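Local coordinates for shikimate dehydrogenase-like protein HI_0607 (Haemophilus influenzae, PDB 1NPY) that catalyses the NADP(+)-dependent oxidation of shikimate to 3-dehydroshikimate in vitro, though far more weakly than classical AroE enzymes, so its biological substrate may be another compound, at residues Leu74-Asn88 against Asn94-Ala106. Sequence-based numbering, arbitrary orientation.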
loop_
_atom_site.group_PDB
_atom_site.type_symbol
_atom_site.label_atom_id
_atom_site.label_comp_id
_atom_site.label_asym_id
_atom_site.label_seq_id
_atom_site.Cartn_x
_atom_site.Cartn_y
_atom_site.Cartn_z
ATOM N N LEU A 74 12.614 -15.899 -5.114
ATOM C CA LEU A 74 13.397 -14.874 -4.438
ATOM C C LEU A 74 14.318 -15.518 -3.419
ATOM O O LEU A 74 14.105 -16.633 -2.936
ATOM C CB LEU A 74 12.495 -13.860 -3.744
ATOM C CG LEU A 74 11.408 -13.347 -4.700
ATOM C CD1 LEU A 74 10.490 -12.415 -3.954
ATOM C CD2 LEU A 74 12.044 -12.683 -5.884
ATOM N N ASP A 75 15.361 -14.779 -3.082
ATOM C CA ASP A 75 16.392 -15.296 -2.198
ATOM C C ASP A 75 16.178 -15.036 -0.706
ATOM O O ASP A 75 16.605 -15.828 0.142
ATOM C CB ASP A 75 17.759 -14.802 -2.660
ATOM C CG ASP A 75 18.084 -15.262 -4.056
ATOM O OD1 ASP A 75 18.144 -16.497 -4.255
ATOM O OD2 ASP A 75 18.233 -14.479 -5.010
ATOM N N GLU A 76 15.542 -13.928 -0.356
ATOM C CA GLU A 76 15.393 -13.558 1.044
ATOM C C GLU A 76 14.170 -12.681 1.238
ATOM O O GLU A 76 14.082 -11.606 0.649
ATOM C CB GLU A 76 16.632 -12.777 1.448
ATOM C CG GLU A 76 16.746 -12.451 2.925
ATOM C CD GLU A 76 18.044 -11.721 3.203
ATOM O OE1 GLU A 76 18.112 -10.505 2.956
ATOM O OE2 GLU A 76 19.023 -12.380 3.615
ATOM N N ILE A 77 13.222 -13.175 2.023
ATOM C CA ILE A 77 11.967 -12.464 2.261
ATOM C C ILE A 77 12.145 -11.701 3.567
ATOM O O ILE A 77 12.320 -12.286 4.639
ATOM C CB ILE A 77 10.779 -13.441 2.376
ATOM C CG1 ILE A 77 10.745 -14.446 1.225
ATOM C CG2 ILE A 77 9.463 -12.682 2.460
ATOM C CD1 ILE A 77 10.406 -13.882 -0.107
ATOM N N HIS A 78 12.161 -10.377 3.456
ATOM C CA HIS A 78 12.275 -9.509 4.616
ATOM C C HIS A 78 11.001 -9.404 5.440
ATOM O O HIS A 78 9.929 -9.766 4.964
ATOM C CB HIS A 78 12.825 -8.163 4.151
ATOM C CG HIS A 78 14.316 -8.178 4.058
ATOM N ND1 HIS A 78 15.117 -7.467 4.921
ATOM C CD2 HIS A 78 15.149 -8.888 3.262
ATOM C CE1 HIS A 78 16.383 -7.721 4.650
ATOM N NE2 HIS A 78 16.430 -8.589 3.657
ATOM N N PRO A 79 11.102 -8.942 6.679
ATOM C CA PRO A 79 9.970 -8.986 7.616
ATOM C C PRO A 79 8.705 -8.286 7.146
ATOM O O PRO A 79 7.627 -8.795 7.472
ATOM C CB PRO A 79 10.523 -8.311 8.876
ATOM C CG PRO A 79 11.999 -8.549 8.794
ATOM C CD PRO A 79 12.343 -8.470 7.327
ATOM N N SER A 80 8.845 -7.198 6.394
ATOM C CA SER A 80 7.642 -6.558 5.853
ATOM C C SER A 80 6.813 -7.488 4.969
ATOM O O SER A 80 5.580 -7.470 5.011
ATOM C CB SER A 80 7.994 -5.295 5.067
ATOM O OG SER A 80 8.941 -5.471 4.039
ATOM N N ALA A 81 7.488 -8.269 4.130
ATOM C CA ALA A 81 6.805 -9.216 3.255
ATOM C C ALA A 81 6.403 -10.464 4.040
ATOM O O ALA A 81 5.341 -11.019 3.794
ATOM C CB ALA A 81 7.675 -9.578 2.044
ATOM N N GLN A 82 7.185 -10.855 5.045
ATOM C CA GLN A 82 6.828 -11.997 5.882
ATOM C C GLN A 82 5.561 -11.748 6.688
ATOM O O GLN A 82 4.786 -12.667 6.895
ATOM C CB GLN A 82 7.953 -12.343 6.863
ATOM C CG GLN A 82 9.221 -12.843 6.180
ATOM C CD GLN A 82 10.340 -13.175 7.148
ATOM O OE1 GLN A 82 10.639 -12.407 8.061
ATOM N NE2 GLN A 82 11.005 -14.293 6.902
ATOM N N ALA A 83 5.333 -10.499 7.073
ATOM C CA ALA A 83 4.255 -10.111 7.968
ATOM C C ALA A 83 2.885 -10.401 7.371
ATOM O O ALA A 83 1.932 -10.660 8.111
ATOM C CB ALA A 83 4.377 -8.653 8.328
ATOM N N ILE A 84 2.813 -10.379 6.040
ATOM C CA ILE A 84 1.588 -10.645 5.307
ATOM C C ILE A 84 1.730 -11.669 4.180
ATOM O O ILE A 84 0.785 -11.856 3.408
ATOM C CB ILE A 84 0.997 -9.329 4.780
ATOM C CG1 ILE A 84 2.021 -8.610 3.905
ATOM C CG2 ILE A 84 0.581 -8.400 5.919
ATOM C CD1 ILE A 84 1.497 -7.346 3.206
ATOM N N GLU A 85 2.867 -12.353 4.135
ATOM C CA GLU A 85 3.194 -13.357 3.125
ATOM C C GLU A 85 2.847 -12.898 1.712
ATOM O O GLU A 85 2.166 -13.562 0.937
ATOM C CB GLU A 85 2.626 -14.734 3.490
ATOM C CG GLU A 85 3.203 -15.275 4.798
ATOM C CD GLU A 85 4.718 -15.479 4.883
ATOM O OE1 GLU A 85 5.202 -15.630 6.035
ATOM O OE2 GLU A 85 5.480 -15.500 3.881
ATOM N N SER A 86 3.317 -11.701 1.373
ATOM C CA SER A 86 3.033 -11.097 0.075
ATOM C C SER A 86 4.147 -10.097 -0.215
ATOM O O SER A 86 4.471 -9.311 0.671
ATOM C CB SER A 86 1.720 -10.311 0.135
ATOM O OG SER A 86 1.275 -9.902 -1.145
ATOM N N VAL A 87 4.662 -10.066 -1.440
ATOM C CA VAL A 87 5.771 -9.219 -1.861
ATOM C C VAL A 87 5.299 -8.180 -2.866
ATOM O O VAL A 87 4.604 -8.531 -3.832
ATOM C CB VAL A 87 6.863 -10.079 -2.526
ATOM C CG1 VAL A 87 7.961 -9.239 -3.160
ATOM C CG2 VAL A 87 7.497 -10.982 -1.474
ATOM N N ASN A 88 5.679 -6.921 -2.679
ATOM C CA ASN A 88 5.411 -5.898 -3.689
ATOM C C ASN A 88 6.683 -5.204 -4.180
ATOM O O ASN A 88 6.654 -4.313 -5.021
ATOM C CB ASN A 88 4.355 -4.903 -3.219
ATOM C CG ASN A 88 4.960 -3.743 -2.449
ATOM O OD1 ASN A 88 5.981 -3.953 -1.790
ATOM N ND2 ASN A 88 4.368 -2.538 -2.541
ATOM N N ASN A 94 23.504 -7.659 -6.299
ATOM C CA ASN A 94 24.460 -8.532 -6.987
ATOM C C ASN A 94 24.005 -9.957 -7.243
ATOM O O ASN A 94 24.737 -10.939 -7.066
ATOM C CB ASN A 94 25.790 -8.609 -6.246
ATOM C CG ASN A 94 26.350 -7.250 -5.948
ATOM O OD1 ASN A 94 26.788 -6.533 -6.849
ATOM N ND2 ASN A 94 26.301 -6.870 -4.679
ATOM N N GLY A 95 22.754 -10.070 -7.672
ATOM C CA GLY A 95 22.152 -11.353 -7.964
ATOM C C GLY A 95 21.341 -11.959 -6.835
ATOM O O GLY A 95 20.711 -12.979 -7.083
ATOM N N PHE A 96 21.325 -11.360 -5.642
ATOM C CA PHE A 96 20.638 -11.872 -4.466
ATOM C C PHE A 96 19.378 -11.027 -4.334
ATOM O O PHE A 96 19.475 -9.829 -4.125
ATOM C CB PHE A 96 21.521 -11.736 -3.218
ATOM C CG PHE A 96 21.024 -12.455 -2.012
ATOM C CD1 PHE A 96 21.190 -13.812 -1.829
ATOM C CD2 PHE A 96 20.390 -11.737 -1.017
ATOM C CE1 PHE A 96 20.719 -14.432 -0.677
ATOM C CE2 PHE A 96 19.948 -12.342 0.121
ATOM C CZ PHE A 96 20.119 -13.695 0.306
ATOM N N LEU A 97 18.222 -11.634 -4.603
ATOM C CA LEU A 97 16.957 -10.914 -4.624
ATOM C C LEU A 97 16.289 -10.887 -3.257
ATOM O O LEU A 97 15.773 -11.897 -2.773
ATOM C CB LEU A 97 15.988 -11.534 -5.630
ATOM C CG LEU A 97 16.476 -11.693 -7.075
ATOM C CD1 LEU A 97 15.428 -12.171 -8.066
ATOM C CD2 LEU A 97 17.056 -10.384 -7.577
ATOM N N ARG A 98 16.189 -9.680 -2.713
ATOM C CA ARG A 98 15.596 -9.433 -1.410
ATOM C C ARG A 98 14.201 -8.835 -1.630
ATOM O O ARG A 98 13.988 -8.031 -2.547
ATOM C CB ARG A 98 16.443 -8.479 -0.570
ATOM C CG ARG A 98 17.881 -8.908 -0.307
ATOM C CD ARG A 98 18.580 -8.037 0.735
ATOM N NE ARG A 98 19.764 -8.683 1.315
ATOM C CZ ARG A 98 21.018 -8.526 0.908
ATOM N NH1 ARG A 98 21.301 -7.739 -0.110
ATOM N NH2 ARG A 98 22.020 -9.145 1.527
ATOM N N ALA A 99 13.253 -9.337 -0.853
ATOM C CA ALA A 99 11.829 -9.062 -1.034
ATOM C C ALA A 99 11.303 -8.270 0.153
ATOM O O ALA A 99 11.545 -8.671 1.286
ATOM C CB ALA A 99 11.060 -10.370 -1.124
ATOM N N TYR A 100 10.481 -7.257 -0.131
ATOM C CA TYR A 100 9.858 -6.381 0.860
ATOM C C TYR A 100 8.388 -6.143 0.512
ATOM O O TYR A 100 7.910 -6.475 -0.567
ATOM C CB TYR A 100 10.537 -5.002 0.861
ATOM C CG TYR A 100 12.026 -5.051 1.111
ATOM C CD1 TYR A 100 12.558 -4.867 2.385
ATOM C CD2 TYR A 100 12.906 -5.314 0.068
ATOM C CE1 TYR A 100 13.937 -4.948 2.582
ATOM C CE2 TYR A 100 14.285 -5.364 0.257
ATOM C CZ TYR A 100 14.790 -5.171 1.516
ATOM O OH TYR A 100 16.157 -5.259 1.710
ATOM N N ASN A 101 7.658 -5.618 1.487
ATOM C CA ASN A 101 6.317 -5.133 1.207
ATOM C C ASN A 101 6.187 -3.697 1.693
ATOM O O ASN A 101 5.953 -3.456 2.868
ATOM C CB ASN A 101 5.221 -6.043 1.736
ATOM C CG ASN A 101 3.882 -5.659 1.154
ATOM O OD1 ASN A 101 3.485 -4.518 1.308
ATOM N ND2 ASN A 101 3.252 -6.558 0.403
ATOM N N THR A 102 6.285 -2.759 0.757
ATOM C CA THR A 102 6.219 -1.343 1.096
ATOM C C THR A 102 4.809 -0.819 1.337
ATOM O O THR A 102 4.663 0.263 1.895
ATOM C CB THR A 102 6.932 -0.434 0.099
ATOM O OG1 THR A 102 6.362 -0.575 -1.205
ATOM C CG2 THR A 102 8.402 -0.732 -0.008
ATOM N N ASP A 103 3.771 -1.564 0.975
ATOM C CA ASP A 103 2.451 -1.204 1.464
ATOM C C ASP A 103 2.375 -1.337 2.990
ATOM O O ASP A 103 1.904 -0.424 3.669
ATOM C CB ASP A 103 1.394 -2.084 0.826
ATOM C CG ASP A 103 1.112 -1.705 -0.607
ATOM O OD1 ASP A 103 1.190 -0.512 -1.002
ATOM O OD2 ASP A 103 0.707 -2.596 -1.377
ATOM N N TYR A 104 2.846 -2.466 3.517
ATOM C CA TYR A 104 2.958 -2.664 4.951
ATOM C C TYR A 104 3.825 -1.573 5.592
ATOM O O TYR A 104 3.433 -0.954 6.584
ATOM C CB TYR A 104 3.492 -4.080 5.226
ATOM C CG TYR A 104 3.868 -4.310 6.668
ATOM C CD1 TYR A 104 2.913 -4.712 7.601
ATOM C CD2 TYR A 104 5.166 -4.052 7.122
ATOM C CE1 TYR A 104 3.245 -4.844 8.942
ATOM C CE2 TYR A 104 5.498 -4.214 8.453
ATOM C CZ TYR A 104 4.540 -4.620 9.353
ATOM O OH TYR A 104 4.899 -4.750 10.683
ATOM N N ILE A 105 5.009 -1.329 5.033
ATOM C CA ILE A 105 5.902 -0.304 5.573
ATOM C C ILE A 105 5.197 1.049 5.591
ATOM O O ILE A 105 5.289 1.778 6.580
ATOM C CB ILE A 105 7.247 -0.271 4.829
ATOM C CG1 ILE A 105 7.979 -1.607 4.969
ATOM C CG2 ILE A 105 8.181 0.815 5.349
ATOM C CD1 ILE A 105 9.152 -1.751 4.042
ATOM N N ALA A 106 4.538 1.413 4.495
ATOM C CA ALA A 106 3.849 2.702 4.407
ATOM C C ALA A 106 2.779 2.855 5.478
ATOM O O ALA A 106 2.640 3.937 6.058
ATOM C CB ALA A 106 3.239 2.918 3.012
HETATM O O HOH W 1 1.966 -2.235 -4.018
#
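Glu76 and Ile77 pair in parallel with Arg98 and Ala99, and so add the short strand 76-77, outermost in this chain, to the mixed sheet of the substrate-binding domain. Ala99 N donates to Glu76 O at 2.8 Å, and Ala99 O takes His78 N. Leu97 O accepts from both Asp75 N and Glu76 N. In return, Asp75 OD2 receives Leu97 N almost straight (175°) on its anti lone pair; Arg53 holds the same oxygen by a salt bridge. CB of Asp75 lies over one face of the Phe96 ring.

Glu76 OE1 takes two donors from opposite faces of the carboxylate plane. Arg98 NE approaches it at 3.0 Å in a salt bridge. His78 NE2 donates to Glu76 OE1 from the other face at 2.6 Å. Asp93 pairs with Arg98 NH1. The His78 and Tyr100 side chains run the same way; Tyr100 CE1 and OH lie over the His78 ring, with the ring planes 31° apart. On the face that carries Ile77 and Ala99, Ala99 CB meets Leu74 CD1, Ile77 CD1 and Val87 CG2.

Ser80 OG accepts Asn101 N at 2.9 Å. Asn101 CG is anti to its own N (chi1 -167°), which lets ND2 reach Ser86 O while OD1 caps helix 102-113 at Tyr104 N. Asn88 OD1 accepts Thr102 N at 2.8 Å, and its ND2 donates to Thr102 OG1. A water links that ND2 to Asp103 OD2. Asn88 thus probably helps to position Asp103, the inferred substrate-binding residue, at the start of its helix.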